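Local structure of N-acetylglucosaminidase (Ostrinia furnacalis, 3OZP) at the interface of chains A and B. The protein removes single beta-linked N-acetylglucosamine units from the non-reducing ends of chitooligosaccharides, preferring shorter substrates, and works as a homodimer. Sequence-based numbering; all coordinates share one arbitrary frame. Chains: chain A/B, N-acetylglucosaminidase.

Contact 1: the interface of chains A and B. Residues chain A 198-199, 247, 251; chain B 561-562, 565.
OE1 of the B:Glu561 carboxylate is gripped by the side-chain amine NZ of A:Lys251 at 2.7 Å, on its syn lone pair, and by water 1 at 2.6 Å. This salt bridge lies at the dimer interface of a family 20 glycoside hydrolase, where the short C-terminal helix 561-565 of one subunit docks beside the catalytic domain of the other. A:Lys251, extended beyond CG, and B:Glu561 arrive from opposite directions; a CG anti to the backbone N (chi1 -169°) and an extended chain carry the glutamate's carboxylate to the lysine. OE2 makes a weaker bond to NZ, and water 3 joins the same two groups. The helix start is capped across the interface: the amide oxygen OD1 of A:Asn199 accepts the backbone N of B:Glu561 at 2.9 Å, the donor tilted 34° from the carbonyl plane. Water 1 ties that oxygen to OE1, while water 2 links A:Arg198 O to the backbone N of B:Trp562. Between these bonds, the methyl CD1 of A:Leu247 packs on CB of B:Glu561 at 3.9 Å. The modelled approach of B:Gln565 OE1 to A:Leu247 O, 2.8 Å, pairs two acceptors and is doubtful; a flipped amide would probably place NE2 there as a donor.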
loop_
_atom_site.group_PDB
_atom_site.type_symbol
_atom_site.label_atom_id
_atom_site.label_comp_id
_atom_site.label_asym_id
_atom_site.label_seq_id
_atom_site.Cartn_x
_atom_site.Cartn_y
_atom_site.Cartn_z
ATOM N N ARG A 198 -14.902 -3.838 9.205
ATOM C CA ARG A 198 -14.790 -4.629 7.983
ATOM C C ARG A 198 -13.466 -5.382 7.942
ATOM O O ARG A 198 -13.365 -6.434 7.321
ATOM C CB ARG A 198 -14.979 -3.758 6.744
ATOM C CG ARG A 198 -16.434 -3.603 6.319
ATOM C CD ARG A 198 -17.351 -3.042 7.427
ATOM N NE ARG A 198 -18.676 -2.775 6.872
ATOM C CZ ARG A 198 -19.022 -1.638 6.271
ATOM N NH1 ARG A 198 -18.149 -0.636 6.182
ATOM N NH2 ARG A 198 -20.248 -1.500 5.769
ATOM N N ASN A 199 -12.464 -4.827 8.614
ATOM C CA ASN A 199 -11.207 -5.518 8.893
ATOM C C ASN A 199 -10.609 -4.917 10.154
ATOM O O ASN A 199 -10.876 -3.754 10.473
ATOM C CB ASN A 199 -10.226 -5.399 7.718
ATOM C CG ASN A 199 -10.449 -6.464 6.647
ATOM O OD1 ASN A 199 -10.479 -7.659 6.935
ATOM N ND2 ASN A 199 -10.596 -6.030 5.406
ATOM N N LEU A 247 -13.618 -10.868 15.257
ATOM C CA LEU A 247 -13.060 -11.767 14.243
ATOM C C LEU A 247 -12.188 -12.838 14.895
ATOM O O LEU A 247 -12.022 -13.930 14.355
ATOM C CB LEU A 247 -12.262 -10.982 13.188
ATOM C CG LEU A 247 -13.049 -10.048 12.257
ATOM C CD1 LEU A 247 -12.115 -9.041 11.571
ATOM C CD2 LEU A 247 -13.847 -10.839 11.222
ATOM N N LYS A 251 -8.449 -9.898 18.219
ATOM C CA LYS A 251 -8.871 -8.801 17.348
ATOM C C LYS A 251 -10.007 -8.022 18.002
ATOM O O LYS A 251 -11.162 -8.060 17.584
ATOM C CB LYS A 251 -9.218 -9.315 15.950
ATOM C CG LYS A 251 -7.967 -9.723 15.189
ATOM C CD LYS A 251 -8.248 -10.186 13.778
ATOM C CE LYS A 251 -6.928 -10.440 13.067
ATOM N NZ LYS A 251 -7.097 -11.219 11.821
ATOM N N GLU B 561 -12.367 -9.793 6.314
ATOM C CA GLU B 561 -12.015 -11.074 6.927
ATOM C C GLU B 561 -13.269 -11.907 7.204
ATOM O O GLU B 561 -13.220 -13.139 7.175
ATOM C CB GLU B 561 -11.189 -10.878 8.200
ATOM C CG GLU B 561 -10.568 -12.180 8.722
ATOM C CD GLU B 561 -9.542 -11.972 9.822
ATOM O OE1 GLU B 561 -9.238 -10.814 10.182
ATOM O OE2 GLU B 561 -9.023 -12.987 10.330
ATOM N N TRP B 562 -14.391 -11.227 7.445
ATOM C CA TRP B 562 -15.675 -11.897 7.604
ATOM C C TRP B 562 -15.969 -12.843 6.438
ATOM O O TRP B 562 -16.506 -13.930 6.652
ATOM C CB TRP B 562 -16.823 -10.893 7.771
ATOM C CG TRP B 562 -18.117 -11.557 8.142
ATOM C CD1 TRP B 562 -18.582 -11.804 9.404
ATOM C CD2 TRP B 562 -19.109 -12.072 7.243
ATOM N NE1 TRP B 562 -19.799 -12.439 9.347
ATOM C CE2 TRP B 562 -20.143 -12.621 8.035
ATOM C CE3 TRP B 562 -19.222 -12.127 5.846
ATOM C CZ2 TRP B 562 -21.280 -13.214 7.477
ATOM C CZ3 TRP B 562 -20.346 -12.717 5.294
ATOM C CH2 TRP B 562 -21.364 -13.250 6.111
ATOM N N GLN B 565 -14.022 -15.997 6.826
ATOM C CA GLN B 565 -14.621 -16.810 7.884
ATOM C C GLN B 565 -16.003 -17.363 7.527
ATOM O O GLN B 565 -16.505 -18.258 8.208
ATOM C CB GLN B 565 -14.699 -16.014 9.190
ATOM C CG GLN B 565 -13.334 -15.724 9.796
ATOM C CD GLN B 565 -13.395 -15.163 11.194
ATOM O OE1 GLN B 565 -12.366 -14.792 11.758
ATOM N NE2 GLN B 565 -14.593 -15.097 11.769
HETATM O O HOH W 1 -9.241 -8.235 9.643
HETATM O O HOH W 2 -14.651 -8.514 8.521
HETATM O O HOH W 3 -8.722 -13.667 12.892
#

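Contact 2: the interface of chains A and B. Residues chain A 229, 244, 284, 296, 308; chain B 5, 16, 562, 566.
A:Glu284 answers two donors of chain B with its carboxylate. The indole NE1 of B:Trp562 donates to OE1 at 2.8 Å, fairly straight and nearly in the ring plane, meeting the oxygen on its anti side, somewhat out of the carboxylate plane. B:Lys16 reaches out to meet A:Glu284 head-on, and its NZ forms a salt bridge with OE2 at 2.9 Å, from above the carboxylate plane, and a weak bond with OE1. This pairing probably favours a charged carboxylate. A further indole bond, B:Trp5 NE1 to A:Phe244 O at 3.1 Å, is more bent. Intrachain packing probably steadies B:Lys16, whose CE lies over the centre of the B:Trp5 ring. Packing encloses B:Trp562: CG of A:Pro308 sits over its six-membered ring, 3.7 Å from the centroid, in a CH-pi contact, while the other face is approached, from within chain B, by the amide oxygen OD1 of B:Asn566. A:Gln229 packs its CB and CG on CB of B:Trp562, and A:Lys296 runs along the ring edge. Bent at chi2 and chi3 (147° and 71°), A:Lys296 reaches water 4, which bridges to B:Lys16 O. In the fold, loops and helix 240-245 of the catalytic barrel domain of chain A receive strands 5-10 and 13-18 and helix 561-565 of chain B.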
loop_
_atom_site.group_PDB
_atom_site.type_symbol
_atom_site.label_atom_id
_atom_site.label_comp_id
_atom_site.label_asym_id
_atom_site.label_seq_id
_atom_site.Cartn_x
_atom_site.Cartn_y
_atom_site.Cartn_z
ATOM N N GLN A 229 -20.128 -6.902 9.911
ATOM C CA GLN A 229 -19.035 -7.893 9.812
ATOM C C GLN A 229 -18.357 -8.266 11.129
ATOM O O GLN A 229 -17.854 -9.387 11.268
ATOM C CB GLN A 229 -17.960 -7.425 8.819
ATOM C CG GLN A 229 -18.364 -7.492 7.353
ATOM C CD GLN A 229 -19.141 -6.257 6.886
ATOM O OE1 GLN A 229 -19.444 -5.359 7.671
ATOM N NE2 GLN A 229 -19.464 -6.217 5.598
ATOM N N PHE A 244 -19.022 -12.893 20.706
ATOM C CA PHE A 244 -19.547 -13.502 19.483
ATOM C C PHE A 244 -19.151 -12.709 18.239
ATOM O O PHE A 244 -19.049 -13.274 17.150
ATOM C CB PHE A 244 -21.077 -13.631 19.503
ATOM C CG PHE A 244 -21.635 -14.411 20.672
ATOM C CD1 PHE A 244 -20.835 -15.265 21.431
ATOM C CD2 PHE A 244 -22.989 -14.307 20.989
ATOM C CE1 PHE A 244 -21.367 -15.981 22.507
ATOM C CE2 PHE A 244 -23.535 -15.026 22.056
ATOM C CZ PHE A 244 -22.720 -15.864 22.815
ATOM N N GLU A 284 -22.911 -9.367 13.343
ATOM C CA GLU A 284 -22.060 -10.171 14.214
ATOM C C GLU A 284 -22.046 -9.623 15.634
ATOM O O GLU A 284 -21.895 -8.412 15.849
ATOM C CB GLU A 284 -20.634 -10.261 13.657
ATOM C CG GLU A 284 -20.496 -11.161 12.431
ATOM C CD GLU A 284 -20.572 -12.658 12.754
ATOM O OE1 GLU A 284 -20.710 -13.461 11.807
ATOM O OE2 GLU A 284 -20.484 -13.038 13.939
ATOM N N LYS A 296 -27.336 -12.110 7.752
ATOM C CA LYS A 296 -26.940 -13.086 6.727
ATOM C C LYS A 296 -28.076 -13.487 5.784
ATOM O O LYS A 296 -28.043 -14.568 5.191
ATOM C CB LYS A 296 -26.311 -14.328 7.369
ATOM C CG LYS A 296 -24.863 -14.145 7.757
ATOM C CD LYS A 296 -24.512 -14.940 8.997
ATOM C CE LYS A 296 -24.463 -16.427 8.751
ATOM N NZ LYS A 296 -24.232 -17.141 10.036
ATOM N N PRO A 308 -22.471 -8.992 5.091
ATOM C CA PRO A 308 -23.771 -9.583 5.420
ATOM C C PRO A 308 -24.829 -8.536 5.756
ATOM O O PRO A 308 -24.512 -7.495 6.338
ATOM C CB PRO A 308 -23.466 -10.413 6.662
ATOM C CG PRO A 308 -22.358 -9.670 7.335
ATOM C CD PRO A 308 -21.529 -9.082 6.222
ATOM N N TRP B 5 -16.292 -19.951 18.162
ATOM C CA TRP B 5 -16.912 -20.542 16.985
ATOM C C TRP B 5 -16.238 -21.839 16.551
ATOM O O TRP B 5 -15.127 -22.149 16.969
ATOM C CB TRP B 5 -16.888 -19.543 15.822
ATOM C CG TRP B 5 -17.591 -18.262 16.133
ATOM C CD1 TRP B 5 -17.017 -17.074 16.485
ATOM C CD2 TRP B 5 -19.005 -18.044 16.142
ATOM N NE1 TRP B 5 -17.986 -16.126 16.708
ATOM C CE2 TRP B 5 -19.217 -16.692 16.499
ATOM C CE3 TRP B 5 -20.116 -18.856 15.872
ATOM C CZ2 TRP B 5 -20.497 -16.135 16.603
ATOM C CZ3 TRP B 5 -21.394 -18.300 15.971
ATOM C CH2 TRP B 5 -21.569 -16.950 16.337
ATOM N N LYS B 16 -19.684 -21.104 9.570
ATOM C CA LYS B 16 -19.416 -20.782 10.959
ATOM C C LYS B 16 -20.610 -21.163 11.821
ATOM O O LYS B 16 -21.745 -20.769 11.547
ATOM C CB LYS B 16 -19.087 -19.297 11.125
ATOM C CG LYS B 16 -18.459 -18.963 12.471
ATOM C CD LYS B 16 -18.039 -17.507 12.582
ATOM C CE LYS B 16 -19.223 -16.592 12.891
ATOM N NZ LYS B 16 -18.748 -15.279 13.414
ATOM N N TRP B 562 -14.391 -11.227 7.445
ATOM C CA TRP B 562 -15.675 -11.897 7.604
ATOM C C TRP B 562 -15.969 -12.843 6.438
ATOM O O TRP B 562 -16.506 -13.930 6.652
ATOM C CB TRP B 562 -16.823 -10.893 7.771
ATOM C CG TRP B 562 -18.117 -11.557 8.142
ATOM C CD1 TRP B 562 -18.582 -11.804 9.404
ATOM C CD2 TRP B 562 -19.109 -12.072 7.243
ATOM N NE1 TRP B 562 -19.799 -12.439 9.347
ATOM C CE2 TRP B 562 -20.143 -12.621 8.035
ATOM C CE3 TRP B 562 -19.222 -12.127 5.846
ATOM C CZ2 TRP B 562 -21.280 -13.214 7.477
ATOM C CZ3 TRP B 562 -20.346 -12.717 5.294
ATOM C CH2 TRP B 562 -21.364 -13.250 6.111
ATOM N N ASN B 566 -16.614 -16.823 6.471
ATOM C CA ASN B 566 -17.976 -17.187 6.089
ATOM C C ASN B 566 -18.113 -17.390 4.585
ATOM O O ASN B 566 -18.854 -16.666 3.909
ATOM C CB ASN B 566 -18.987 -16.139 6.583
ATOM C CG ASN B 566 -18.949 -15.946 8.089
ATOM O OD1 ASN B 566 -18.179 -15.134 8.607
ATOM N ND2 ASN B 566 -19.790 -16.679 8.797
HETATM O O HOH W 4 -22.826 -19.424 9.352
#

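Contact 3: the interface of chains A and B. Residues chain A 199, 504-507; chain B 557, 559-560.
CG of B:Pro560 lies 3.8 Å from CA of A:Glu504, the two side chains crossing obliquely. The site belongs to the dimer interface of a family 20 hexosaminidase, where the loop after strand 494-501 of the catalytic domain meets the segment leading into helix 561-565 of the partner; the proline stands just before that helix. Beside it, CB of B:Ser557 packs 3.9 Å from CA of A:Ser506 and 4.0 Å from CA of A:Gln505, the serine pressed onto the backbone of the loop. The backbone carbonyl of A:Glu504 points at the peptide between B:Gln559 and B:Pro560, but the proline nitrogen has no hydrogen to offer, so this tight approach is no hydrogen bond and carries no weight. Further out, A:Asn199 lays its amide carbon CG 4.0 Å from CA of B:Pro560. Its ND2 then faces OG of B:Ser557 at 3.3 Å and the carbonyl O of B:Gln559 at 3.5 Å, long polar approaches rather than firm bonds. The serine hydroxyl is placed toward the amide with OG anti to the backbone N (chi1 171°), an orientation that also brings it near the backbone N of A:Ser506. An alanine in place of A:Asn199 has no amide, which would probably leave the B:Ser557 hydroxyl and the B:Gln559 carbonyl without their polar neighbour and open a gap beside CA of B:Pro560.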
loop_
_atom_site.group_PDB
_atom_site.type_symbol
_atom_site.label_atom_id
_atom_site.label_comp_id
_atom_site.label_asym_id
_atom_site.label_seq_id
_atom_site.Cartn_x
_atom_site.Cartn_y
_atom_site.Cartn_z
ATOM N N ASN A 199 -12.464 -4.827 8.614
ATOM C CA ASN A 199 -11.207 -5.518 8.893
ATOM C C ASN A 199 -10.609 -4.917 10.154
ATOM O O ASN A 199 -10.876 -3.754 10.473
ATOM C CB ASN A 199 -10.226 -5.399 7.718
ATOM C CG ASN A 199 -10.449 -6.464 6.647
ATOM O OD1 ASN A 199 -10.479 -7.659 6.935
ATOM N ND2 ASN A 199 -10.596 -6.030 5.406
ATOM N N GLU A 504 -13.411 -2.688 3.698
ATOM C CA GLU A 504 -13.685 -3.944 3.002
ATOM C C GLU A 504 -12.402 -4.473 2.366
ATOM O O GLU A 504 -12.218 -5.686 2.240
ATOM C CB GLU A 504 -14.774 -3.775 1.940
ATOM C CG GLU A 504 -16.176 -3.532 2.507
ATOM C CD GLU A 504 -16.499 -2.052 2.719
ATOM O OE1 GLU A 504 -15.585 -1.202 2.637
ATOM O OE2 GLU A 504 -17.681 -1.743 2.976
ATOM N N GLN A 505 -11.516 -3.555 1.984
ATOM C CA GLN A 505 -10.261 -3.894 1.314
ATOM C C GLN A 505 -9.073 -3.137 1.910
ATOM O O GLN A 505 -8.137 -2.759 1.197
ATOM C CB GLN A 505 -10.373 -3.601 -0.182
ATOM C CG GLN A 505 -11.445 -4.410 -0.896
ATOM C CD GLN A 505 -11.551 -4.044 -2.344
ATOM O OE1 GLN A 505 -10.986 -4.714 -3.205
ATOM N NE2 GLN A 505 -12.261 -2.967 -2.630
ATOM N N SER A 506 -9.116 -2.926 3.221
ATOM C CA SER A 506 -8.031 -2.273 3.940
ATOM C C SER A 506 -7.939 -2.781 5.375
ATOM O O SER A 506 -8.956 -3.022 6.020
ATOM C CB SER A 506 -8.224 -0.752 3.934
ATOM O OG SER A 506 -7.146 -0.093 4.585
ATOM N N ASP A 507 -6.714 -2.935 5.868
ATOM C CA ASP A 507 -6.478 -3.321 7.255
ATOM C C ASP A 507 -5.135 -2.764 7.734
ATOM O O ASP A 507 -4.583 -1.868 7.101
ATOM C CB ASP A 507 -6.587 -4.854 7.437
ATOM C CG ASP A 507 -5.434 -5.633 6.797
ATOM O OD1 ASP A 507 -4.551 -5.052 6.122
ATOM O OD2 ASP A 507 -5.407 -6.865 6.989
ATOM N N SER B 557 -5.241 -5.950 1.030
ATOM C CA SER B 557 -6.428 -6.622 1.546
ATOM C C SER B 557 -7.414 -6.801 0.396
ATOM O O SER B 557 -7.667 -5.864 -0.362
ATOM C CB SER B 557 -7.054 -5.803 2.679
ATOM O OG SER B 557 -8.318 -6.312 3.068
ATOM N N GLN B 559 -10.678 -8.673 0.703
ATOM C CA GLN B 559 -12.063 -8.806 1.141
ATOM C C GLN B 559 -12.107 -8.642 2.654
ATOM O O GLN B 559 -11.080 -8.796 3.316
ATOM C CB GLN B 559 -12.615 -10.196 0.767
ATOM C CG GLN B 559 -12.676 -10.496 -0.735
ATOM C CD GLN B 559 -13.409 -11.796 -1.053
ATOM O OE1 GLN B 559 -14.224 -12.274 -0.263
ATOM N NE2 GLN B 559 -13.132 -12.358 -2.219
ATOM N N PRO B 560 -13.295 -8.321 3.214
ATOM C CA PRO B 560 -13.420 -8.356 4.661
ATOM C C PRO B 560 -13.062 -9.742 5.182
ATOM O O PRO B 560 -13.413 -10.749 4.549
ATOM C CB PRO B 560 -14.909 -8.095 4.891
ATOM C CG PRO B 560 -15.334 -7.310 3.724
ATOM C CD PRO B 560 -14.540 -7.859 2.573
#

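Contact 1 lies between the others: its C-alpha centre is about 8 Å from those of contact 2 and contact 3, which are about 15 Å apart. B:Trp562 joins contacts 1 and 2, and A:Asn199 joins contacts 1 and 3, so a continuous C-terminal stretch of chain B lies across the catalytic domain of chain A, with the N-terminal strands adding to contact 2. The centres stand about 10, 9 and 12 Å from active-site A:Asp227, which suggests that dimerisation may support the loops around the pocket. Two-fold symmetry repeats all three with the chains exchanged.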